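Local atomic coordinates of trichothecene 15-O-acetyltransferase TRI3 (Fusarium sporotrichioides, PDB entry 3FOT), a protein that transfers an acetyl group to the 15-oxygen of trichothecene intermediates on the fungal pathway to mycotoxins such as T-2 toxin. Residues Ala38-Glu43 with Asn185-Asp190; Asp100-Ile105 with Phe416-Leu421; His282-Asp287 with Ser509-Met514. All coordinates share one frame; numbering follows the deposited sequence.

Interaction 1: Ala38-Glu43 with Asn185-Asp190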
loop_
_atom_site.group_PDB
_atom_site.type_symbol
_atom_site.label_atom_id
_atom_site.label_comp_id
_atom_site.label_asym_id
_atom_site.label_seq_id
_atom_site.Cartn_x
_atom_site.Cartn_y
_atom_site.Cartn_z
ATOM N N ALA A 38 11.898 0.898 8.352
ATOM C CA ALA A 38 12.493 0.077 9.401
ATOM C C ALA A 38 11.478 -0.913 9.969
ATOM O O ALA A 38 11.851 -2.004 10.398
ATOM C CB ALA A 38 13.073 0.976 10.492
ATOM N N ILE A 39 10.200 -0.524 9.984
ATOM C CA ILE A 39 9.142 -1.426 10.431
ATOM C C ILE A 39 9.017 -2.608 9.464
ATOM O O ILE A 39 9.156 -3.776 9.865
ATOM C CB ILE A 39 7.755 -0.700 10.567
ATOM C CG1 ILE A 39 7.815 0.387 11.635
ATOM C CG2 ILE A 39 6.690 -1.712 10.995
ATOM C CD1 ILE A 39 6.595 1.323 11.644
ATOM N N VAL A 40 8.779 -2.311 8.185
ATOM C CA VAL A 40 8.561 -3.380 7.208
ATOM C C VAL A 40 9.835 -4.158 6.882
ATOM O O VAL A 40 9.758 -5.303 6.415
ATOM C CB VAL A 40 7.856 -2.872 5.907
ATOM C CG1 VAL A 40 6.513 -2.174 6.280
ATOM C CG2 VAL A 40 8.741 -1.881 5.144
ATOM N N GLY A 41 10.980 -3.509 7.095
ATOM C CA GLY A 41 12.300 -4.109 6.908
ATOM C C GLY A 41 12.835 -4.988 8.033
ATOM O O GLY A 41 13.843 -5.658 7.830
ATOM N N LEU A 42 12.192 -5.010 9.207
ATOM C CA LEU A 42 12.661 -5.888 10.313
ATOM C C LEU A 42 12.997 -7.273 9.777
ATOM O O LEU A 42 12.162 -7.935 9.165
ATOM C CB LEU A 42 11.640 -6.026 11.427
ATOM C CG LEU A 42 11.335 -4.789 12.259
ATOM C CD1 LEU A 42 10.147 -5.066 13.196
ATOM C CD2 LEU A 42 12.573 -4.421 13.059
ATOM N N GLU A 43 14.252 -7.681 9.972
ATOM C CA GLU A 43 14.738 -8.904 9.328
ATOM C C GLU A 43 13.824 -10.111 9.526
ATOM O O GLU A 43 13.478 -10.794 8.556
ATOM C CB GLU A 43 16.184 -9.199 9.740
ATOM C CG GLU A 43 16.765 -10.364 8.961
ATOM C CD GLU A 43 18.219 -10.579 9.214
ATOM O OE1 GLU A 43 18.820 -9.868 10.059
ATOM O OE2 GLU A 43 18.746 -11.483 8.561
ATOM N N ASN A 185 8.261 -6.414 -2.334
ATOM C CA ASN A 185 8.773 -6.255 -0.986
ATOM C C ASN A 185 8.440 -4.825 -0.553
ATOM O O ASN A 185 8.798 -3.853 -1.243
ATOM C CB ASN A 185 10.282 -6.479 -0.987
ATOM C CG ASN A 185 10.850 -6.601 0.414
ATOM O OD1 ASN A 185 10.441 -5.857 1.340
ATOM N ND2 ASN A 185 11.797 -7.510 0.581
ATOM N N HIS A 186 7.735 -4.701 0.578
ATOM C CA HIS A 186 7.266 -3.392 1.030
ATOM C C HIS A 186 8.432 -2.475 1.418
ATOM O O HIS A 186 8.239 -1.282 1.538
ATOM C CB HIS A 186 6.322 -3.559 2.214
ATOM C CG HIS A 186 5.423 -2.378 2.464
ATOM N ND1 HIS A 186 4.164 -2.513 3.007
ATOM C CD2 HIS A 186 5.592 -1.055 2.225
ATOM C CE1 HIS A 186 3.613 -1.316 3.144
ATOM N NE2 HIS A 186 4.457 -0.414 2.675
ATOM N N LEU A 187 9.638 -3.017 1.621
ATOM C CA LEU A 187 10.751 -2.147 2.027
ATOM C C LEU A 187 10.960 -0.984 1.034
ATOM O O LEU A 187 11.310 0.124 1.442
ATOM C CB LEU A 187 12.060 -2.968 2.166
ATOM C CG LEU A 187 13.312 -2.240 2.644
ATOM C CD1 LEU A 187 13.045 -1.423 3.954
ATOM C CD2 LEU A 187 14.438 -3.269 2.844
ATOM N N PHE A 188 10.771 -1.247 -0.266
ATOM C CA PHE A 188 11.266 -0.325 -1.308
ATOM C C PHE A 188 10.224 0.674 -1.820
ATOM O O PHE A 188 10.508 1.504 -2.722
ATOM C CB PHE A 188 11.852 -1.132 -2.486
ATOM C CG PHE A 188 12.830 -2.195 -2.048
ATOM C CD1 PHE A 188 14.079 -1.861 -1.524
ATOM C CD2 PHE A 188 12.486 -3.529 -2.116
ATOM C CE1 PHE A 188 14.953 -2.877 -1.106
ATOM C CE2 PHE A 188 13.348 -4.530 -1.703
ATOM C CZ PHE A 188 14.580 -4.215 -1.198
ATOM N N TRP A 189 9.032 0.596 -1.237
ATOM C CA TRP A 189 7.887 1.392 -1.688
ATOM C C TRP A 189 6.926 1.679 -0.570
ATOM O O TRP A 189 6.831 0.914 0.374
ATOM C CB TRP A 189 7.045 0.595 -2.694
ATOM C CG TRP A 189 7.777 -0.251 -3.694
ATOM C CD1 TRP A 189 8.144 -1.574 -3.547
ATOM C CD2 TRP A 189 8.169 0.128 -5.012
ATOM N NE1 TRP A 189 8.740 -2.025 -4.699
ATOM C CE2 TRP A 189 8.772 -1.005 -5.611
ATOM C CE3 TRP A 189 8.078 1.324 -5.759
ATOM C CZ2 TRP A 189 9.276 -0.986 -6.918
ATOM C CZ3 TRP A 189 8.591 1.339 -7.057
ATOM C CH2 TRP A 189 9.174 0.195 -7.623
ATOM N N ASP A 190 6.118 2.727 -0.712
ATOM C CA ASP A 190 4.838 2.662 -0.011
ATOM C C ASP A 190 3.749 2.336 -1.034
ATOM O O ASP A 190 4.047 2.153 -2.220
ATOM C CB ASP A 190 4.535 3.928 0.804
ATOM C CG ASP A 190 4.592 5.188 -0.004
ATOM O OD1 ASP A 190 4.527 5.126 -1.243
ATOM O OD2 ASP A 190 4.647 6.269 0.630
#
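V40, near the end of helix 36-41, packs against H186 and L187 at the start of the HXXXD sequence, H186 to D190, that marks the BAHD acyltransferases. As in relatives, H186 is probably the general base of the reaction. CB of V40 lies 4.1 Å from CB of H186. From there CG1, anti to the carbonyl carbon of V40 and beside its backbone N (chi1 -56°), reaches over one face of the imidazole. It sits 4.1 Å from the centroid of the H186 ring, a CH-pi contact 15° off the ring normal, displaced toward the side of CG and ND1. The two side chains cross at about a right angle. The other methyl, CG2, drops onto the main chain: it is 3.7 Å from O of H186 and equally far from CA of L187.

At the ring itself, ND1 of H186 is hydrogen-bonded to O of Y51, which fixes the imidazole's rotation, while NE2 makes a weak hydrogen bond to a glycerol, probably from the crystallisation liquor. The side chain of V40 comes within about 9 Å of that of H414, which binds 15-deacetylcalonectrin. N185, just before H186, forms an Asx turn: N of L187 donates to OD1 of N185 at 3.0 Å, and ND2 of N46 also bonds to this OD1. Next to V40, G41 has just its backbone to offer, its CA resting 4.1 Å from CD1 of L187.

Interaction 2: Asp100-Ile105 with Phe416-Leu421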
loop_
_atom_site.group_PDB
_atom_site.type_symbol
_atom_site.label_atom_id
_atom_site.label_comp_id
_atom_site.label_asym_id
_atom_site.label_seq_id
_atom_site.Cartn_x
_atom_site.Cartn_y
_atom_site.Cartn_z
ATOM N N ASP A 100 23.510 -6.244 12.446
ATOM C CA ASP A 100 22.904 -6.575 13.728
ATOM C C ASP A 100 21.901 -5.526 14.210
ATOM O O ASP A 100 21.150 -5.770 15.168
ATOM C CB ASP A 100 23.994 -6.871 14.757
ATOM C CG ASP A 100 24.828 -8.089 14.367
ATOM O OD1 ASP A 100 24.253 -9.143 14.001
ATOM O OD2 ASP A 100 26.059 -7.999 14.408
ATOM N N GLU A 101 21.861 -4.387 13.526
ATOM C CA GLU A 101 20.926 -3.318 13.872
ATOM C C GLU A 101 19.519 -3.665 13.404
ATOM O O GLU A 101 19.324 -4.535 12.554
ATOM C CB GLU A 101 21.361 -1.992 13.276
ATOM C CG GLU A 101 22.791 -1.570 13.636
ATOM C CD GLU A 101 23.097 -0.140 13.229
ATOM O OE1 GLU A 101 22.143 0.632 12.959
ATOM O OE2 GLU A 101 24.300 0.217 13.192
ATOM N N VAL A 102 18.542 -2.998 13.999
ATOM C CA VAL A 102 17.148 -3.150 13.588
ATOM C C VAL A 102 16.859 -2.676 12.137
ATOM O O VAL A 102 16.234 -3.424 11.364
ATOM C CB VAL A 102 16.208 -2.454 14.610
ATOM C CG1 VAL A 102 14.832 -2.189 14.016
ATOM C CG2 VAL A 102 16.105 -3.293 15.895
ATOM N N PRO A 103 17.268 -1.437 11.778
ATOM C CA PRO A 103 17.001 -0.972 10.415
ATOM C C PRO A 103 17.760 -1.718 9.312
ATOM O O PRO A 103 18.980 -1.952 9.394
ATOM C CB PRO A 103 17.322 0.534 10.459
ATOM C CG PRO A 103 18.192 0.706 11.683
ATOM C CD PRO A 103 17.875 -0.373 12.619
ATOM N N ALA A 104 16.981 -2.152 8.324
ATOM C CA ALA A 104 17.494 -2.784 7.114
ATOM C C ALA A 104 18.415 -1.858 6.336
ATOM O O ALA A 104 18.369 -0.632 6.483
ATOM C CB ALA A 104 16.329 -3.167 6.219
ATOM N N ILE A 105 19.225 -2.452 5.458
ATOM C CA ILE A 105 20.074 -1.669 4.569
ATOM C C ILE A 105 19.561 -1.845 3.143
ATOM O O ILE A 105 19.305 -2.947 2.710
ATOM C CB ILE A 105 21.551 -2.117 4.659
ATOM C CG1 ILE A 105 22.071 -1.971 6.096
ATOM C CG2 ILE A 105 22.425 -1.348 3.641
ATOM C CD1 ILE A 105 23.362 -2.807 6.352
ATOM N N PHE A 416 11.192 4.307 16.253
ATOM C CA PHE A 416 10.866 3.770 17.571
ATOM C C PHE A 416 9.953 2.536 17.465
ATOM O O PHE A 416 10.167 1.518 18.129
ATOM C CB PHE A 416 10.242 4.847 18.456
ATOM C CG PHE A 416 9.674 4.300 19.733
ATOM C CD1 PHE A 416 10.506 4.080 20.833
ATOM C CD2 PHE A 416 8.323 3.939 19.818
ATOM C CE1 PHE A 416 9.978 3.530 22.023
ATOM C CE2 PHE A 416 7.798 3.393 20.989
ATOM C CZ PHE A 416 8.631 3.201 22.099
ATOM N N GLU A 417 8.941 2.636 16.610
ATOM C CA GLU A 417 7.987 1.555 16.440
ATOM C C GLU A 417 8.654 0.250 15.955
ATOM O O GLU A 417 8.339 -0.857 16.442
ATOM C CB GLU A 417 6.911 2.024 15.468
ATOM C CG GLU A 417 5.741 1.095 15.345
ATOM C CD GLU A 417 4.548 1.777 14.703
ATOM O OE1 GLU A 417 4.533 3.030 14.585
ATOM O OE2 GLU A 417 3.615 1.044 14.335
ATOM N N ALA A 418 9.590 0.379 15.021
ATOM C CA ALA A 418 10.347 -0.770 14.516
ATOM C C ALA A 418 11.127 -1.464 15.634
ATOM O O ALA A 418 11.108 -2.704 15.774
ATOM C CB ALA A 418 11.290 -0.317 13.401
ATOM N N SER A 419 11.772 -0.652 16.466
ATOM C CA SER A 419 12.510 -1.162 17.618
ATOM C C SER A 419 11.592 -1.831 18.633
ATOM O O SER A 419 11.925 -2.911 19.171
ATOM C CB SER A 419 13.258 -0.011 18.272
ATOM O OG SER A 419 14.468 0.202 17.581
ATOM N N TYR A 420 10.426 -1.221 18.867
ATOM C CA TYR A 420 9.398 -1.800 19.761
ATOM C C TYR A 420 8.936 -3.165 19.238
ATOM O O TYR A 420 8.842 -4.152 19.993
ATOM C CB TYR A 420 8.194 -0.856 19.910
ATOM C CG TYR A 420 7.199 -1.300 20.960
ATOM C CD1 TYR A 420 7.273 -0.810 22.264
ATOM C CD2 TYR A 420 6.194 -2.216 20.656
ATOM C CE1 TYR A 420 6.366 -1.225 23.238
ATOM C CE2 TYR A 420 5.287 -2.646 21.618
ATOM C CZ TYR A 420 5.373 -2.134 22.907
ATOM O OH TYR A 420 4.471 -2.563 23.846
ATOM N N LEU A 421 8.664 -3.238 17.939
ATOM C CA LEU A 421 8.172 -4.484 17.353
ATOM C C LEU A 421 9.216 -5.590 17.300
ATOM O O LEU A 421 8.870 -6.776 17.346
ATOM C CB LEU A 421 7.601 -4.244 15.960
ATOM C CG LEU A 421 6.307 -3.434 15.988
ATOM C CD1 LEU A 421 6.047 -2.925 14.565
ATOM C CD2 LEU A 421 5.139 -4.252 16.528
#
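V102 faces A418 and S419 across a small apolar contact between the loop that joins strands 95-97 and 105-109 and residues 416-421, in the C-terminal half of helix 406-423. V102 and A418 both lean their CB toward the opposing segment, with the valine approaching obliquely. The two methyls of V102 take different neighbours. CG1 extends anti to the backbone N (chi1 161°) and lands where A418 passes into S419. It is 4.1 Å from CB of A418, the same distance from C of A418, and 4.2 Å from N of S419, so this one methyl lies against both the alanine side chain and the peptide link that follows it.

CG2 serves the neighbouring residue. It stands beside the backbone N of V102 and comes to 4.2 Å from OG of S419, a van der Waals approach to a hydroxyl whose side chain leaves the helix across the line of contact. No hydrogen bond joins the two segments; the contact is van der Waals. V102 and S419 are the nearest CA pair, at 6.5 Å, close enough for CG1 of V102 to reach backbone atoms of the helix. The helix is regular beneath the valine, with N of Y420 bonded to O of F416 at 2.8 Å.

One turn before A418 is H414, a residue that binds 15-deacetylcalonectrin; the side chains of H414 and A418 are about 6 Å apart. Around the contact, L42 touches both V102 and L421, and A38 and I39 of helix 36-41 pack on A418. Helix 246-264 meets E417 and L421, while at the far end of the loop the backbone of I105 bonds to S97 of strand 95-97.

Interaction 3: His282-Asp287 with Ser509-Met514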
loop_
_atom_site.group_PDB
_atom_site.type_symbol
_atom_site.label_atom_id
_atom_site.label_comp_id
_atom_site.label_asym_id
_atom_site.label_seq_id
_atom_site.Cartn_x
_atom_site.Cartn_y
_atom_site.Cartn_z
ATOM N N HIS A 282 -15.198 -6.112 -0.356
ATOM C CA HIS A 282 -16.551 -5.702 -0.734
ATOM C C HIS A 282 -16.409 -4.537 -1.684
ATOM O O HIS A 282 -15.937 -3.481 -1.301
ATOM C CB HIS A 282 -17.392 -5.275 0.464
ATOM C CG HIS A 282 -18.811 -4.987 0.105
ATOM N ND1 HIS A 282 -19.201 -3.804 -0.482
ATOM C CD2 HIS A 282 -19.923 -5.756 0.184
ATOM C CE1 HIS A 282 -20.499 -3.848 -0.739
ATOM N NE2 HIS A 282 -20.963 -5.016 -0.335
ATOM N N LYS A 283 -16.800 -4.761 -2.931
ATOM C CA LYS A 283 -16.807 -3.720 -3.928
ATOM C C LYS A 283 -18.176 -3.052 -3.929
ATOM O O LYS A 283 -19.189 -3.697 -4.224
ATOM C CB LYS A 283 -16.520 -4.328 -5.301
ATOM C CG LYS A 283 -15.096 -4.777 -5.492
ATOM N N LEU A 284 -18.205 -1.776 -3.569
ATOM C CA LEU A 284 -19.436 -0.987 -3.658
ATOM C C LEU A 284 -19.651 -0.654 -5.128
ATOM O O LEU A 284 -18.681 -0.415 -5.850
ATOM C CB LEU A 284 -19.302 0.305 -2.864
ATOM C CG LEU A 284 -19.231 0.247 -1.341
ATOM C CD1 LEU A 284 -18.879 1.627 -0.794
ATOM C CD2 LEU A 284 -20.564 -0.226 -0.778
ATOM N N SER A 285 -20.901 -0.617 -5.584
ATOM C CA SER A 285 -21.135 -0.284 -6.996
ATOM C C SER A 285 -20.707 1.160 -7.216
ATOM O O SER A 285 -20.619 1.925 -6.273
ATOM C CB SER A 285 -22.601 -0.465 -7.376
ATOM O OG SER A 285 -23.398 0.443 -6.646
ATOM N N ALA A 286 -20.448 1.555 -8.458
ATOM C CA ALA A 286 -20.226 2.984 -8.719
ATOM C C ALA A 286 -21.419 3.842 -8.255
ATOM O O ALA A 286 -21.236 4.938 -7.729
ATOM C CB ALA A 286 -19.947 3.231 -10.216
ATOM N N ASP A 287 -22.639 3.333 -8.442
ATOM C CA ASP A 287 -23.834 4.121 -8.089
ATOM C C ASP A 287 -23.873 4.384 -6.572
ATOM O O ASP A 287 -24.124 5.517 -6.106
ATOM C CB ASP A 287 -25.117 3.420 -8.554
ATOM C CG ASP A 287 -25.323 3.512 -10.067
ATOM O OD1 ASP A 287 -24.787 4.441 -10.709
ATOM O OD2 ASP A 287 -26.034 2.652 -10.594
ATOM N N SER A 509 -21.171 -4.971 8.212
ATOM C CA SER A 509 -21.653 -3.971 9.169
ATOM C C SER A 509 -21.143 -2.575 8.810
ATOM O O SER A 509 -21.899 -1.585 8.836
ATOM C CB SER A 509 -21.214 -4.349 10.599
ATOM O OG SER A 509 -21.723 -3.387 11.542
ATOM N N ILE A 510 -19.846 -2.489 8.507
ATOM C CA ILE A 510 -19.239 -1.238 8.104
ATOM C C ILE A 510 -19.939 -0.724 6.863
ATOM O O ILE A 510 -20.328 0.435 6.814
ATOM C CB ILE A 510 -17.742 -1.416 7.761
ATOM C CG1 ILE A 510 -16.940 -1.818 9.005
ATOM C CG2 ILE A 510 -17.181 -0.156 7.110
ATOM C CD1 ILE A 510 -15.597 -2.486 8.627
ATOM N N VAL A 511 -20.098 -1.600 5.873
ATOM C CA VAL A 511 -20.749 -1.208 4.600
ATOM C C VAL A 511 -22.181 -0.704 4.829
ATOM O O VAL A 511 -22.593 0.320 4.257
ATOM C CB VAL A 511 -20.723 -2.372 3.572
ATOM C CG1 VAL A 511 -21.591 -2.046 2.357
ATOM C CG2 VAL A 511 -19.283 -2.657 3.111
ATOM N N GLU A 512 -22.935 -1.433 5.656
ATOM C CA GLU A 512 -24.293 -1.031 5.990
ATOM C C GLU A 512 -24.358 0.382 6.591
ATOM O O GLU A 512 -25.229 1.181 6.221
ATOM C CB GLU A 512 -24.950 -2.063 6.909
ATOM C CG GLU A 512 -26.457 -1.856 7.045
ATOM C CD GLU A 512 -27.147 -2.912 7.901
ATOM O OE1 GLU A 512 -26.481 -3.908 8.287
ATOM O OE2 GLU A 512 -28.359 -2.729 8.184
ATOM N N PHE A 513 -23.460 0.701 7.528
ATOM C CA PHE A 513 -23.449 2.065 8.081
ATOM C C PHE A 513 -23.092 3.126 7.038
ATOM O O PHE A 513 -23.694 4.192 7.012
ATOM C CB PHE A 513 -22.505 2.192 9.278
ATOM C CG PHE A 513 -23.035 1.595 10.552
ATOM C CD1 PHE A 513 -24.274 2.000 11.083
ATOM C CD2 PHE A 513 -22.265 0.657 11.262
ATOM C CE1 PHE A 513 -24.753 1.476 12.298
ATOM C CE2 PHE A 513 -22.743 0.117 12.479
ATOM C CZ PHE A 513 -23.991 0.524 12.987
ATOM N N MET A 514 -22.098 2.843 6.193
ATOM C CA MET A 514 -21.783 3.765 5.094
ATOM C C MET A 514 -23.009 4.034 4.218
ATOM O O MET A 514 -23.307 5.197 3.853
ATOM C CB MET A 514 -20.619 3.204 4.266
ATOM C CG MET A 514 -19.295 3.268 5.047
ATOM S SD MET A 514 -17.986 2.470 4.121
ATOM C CE MET A 514 -17.696 3.680 2.811
#
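V511 of helix 500-516 packs its forked side chain onto H282, in strand 277-283, and L284, just past its end, which lie side by side. This strand is the edge of a mixed four-stranded sheet in the two-domain fold of the CoA-dependent acyltransferases, and the helix follows directly after the adjoining strand 486-494.

The tight part is the meeting of V511 with the imidazole. CG2 of V511 lies over one face of the H282 ring, 4.0 Å from its centroid and 21° off the normal, a CH-pi contact nearest the CG and ND1 side. CG1 covers the other end of the same face, 3.7 Å from CE1 of H282. What presents the ring this way is its extended first torsion, with CG anti to the backbone N (chi1 -174°), which carries it out from the strand toward the helix. The burial has a cost: ND1 of H282 is covered by this contact and has no hydrogen-bonding partner in the model. L507 and Q508, a turn earlier in the helix, also touch this histidine.

The packing thins out one helical turn further on. M514, its tail bent at chi3 73°, brings CE to 4.3 Å from CD1 of L284; M514 also touches T310 and A313 on helix 306-321 and L489 on strand 486-494. The solvent side is close by: E512, next to V511, is exposed, and K283, between H282 and L284, is not modelled beyond CG. No hydrogen bond crosses between the segments, but L284 is anchored through its backbone to S487. Its own side chain runs past V511 in the opposite direction, setting CD2 of L284 3.8 Å from CG1 of V511.

How the interactions relate
Going along the chain, 38-43 comes first and waits until 185-190 to close interaction 1. Before it does, 100-105 has opened interaction 2, which 416-421 completes, so these two loops cross. They also touch: L42 packs on V102 and A418, and A38 on A418, and helix 36-41 sits between the HXXXD loop and helix 406-423. Interaction 3 opens at 282-287, after interaction 1 has closed but within the span of interaction 2, and closes last, at 509-514; it therefore crosses interaction 2 and follows interaction 1 in series. It ties the C-terminal helix to an edge strand on the opposite side of the chain's centre from interaction 2, their centres 38 Å apart.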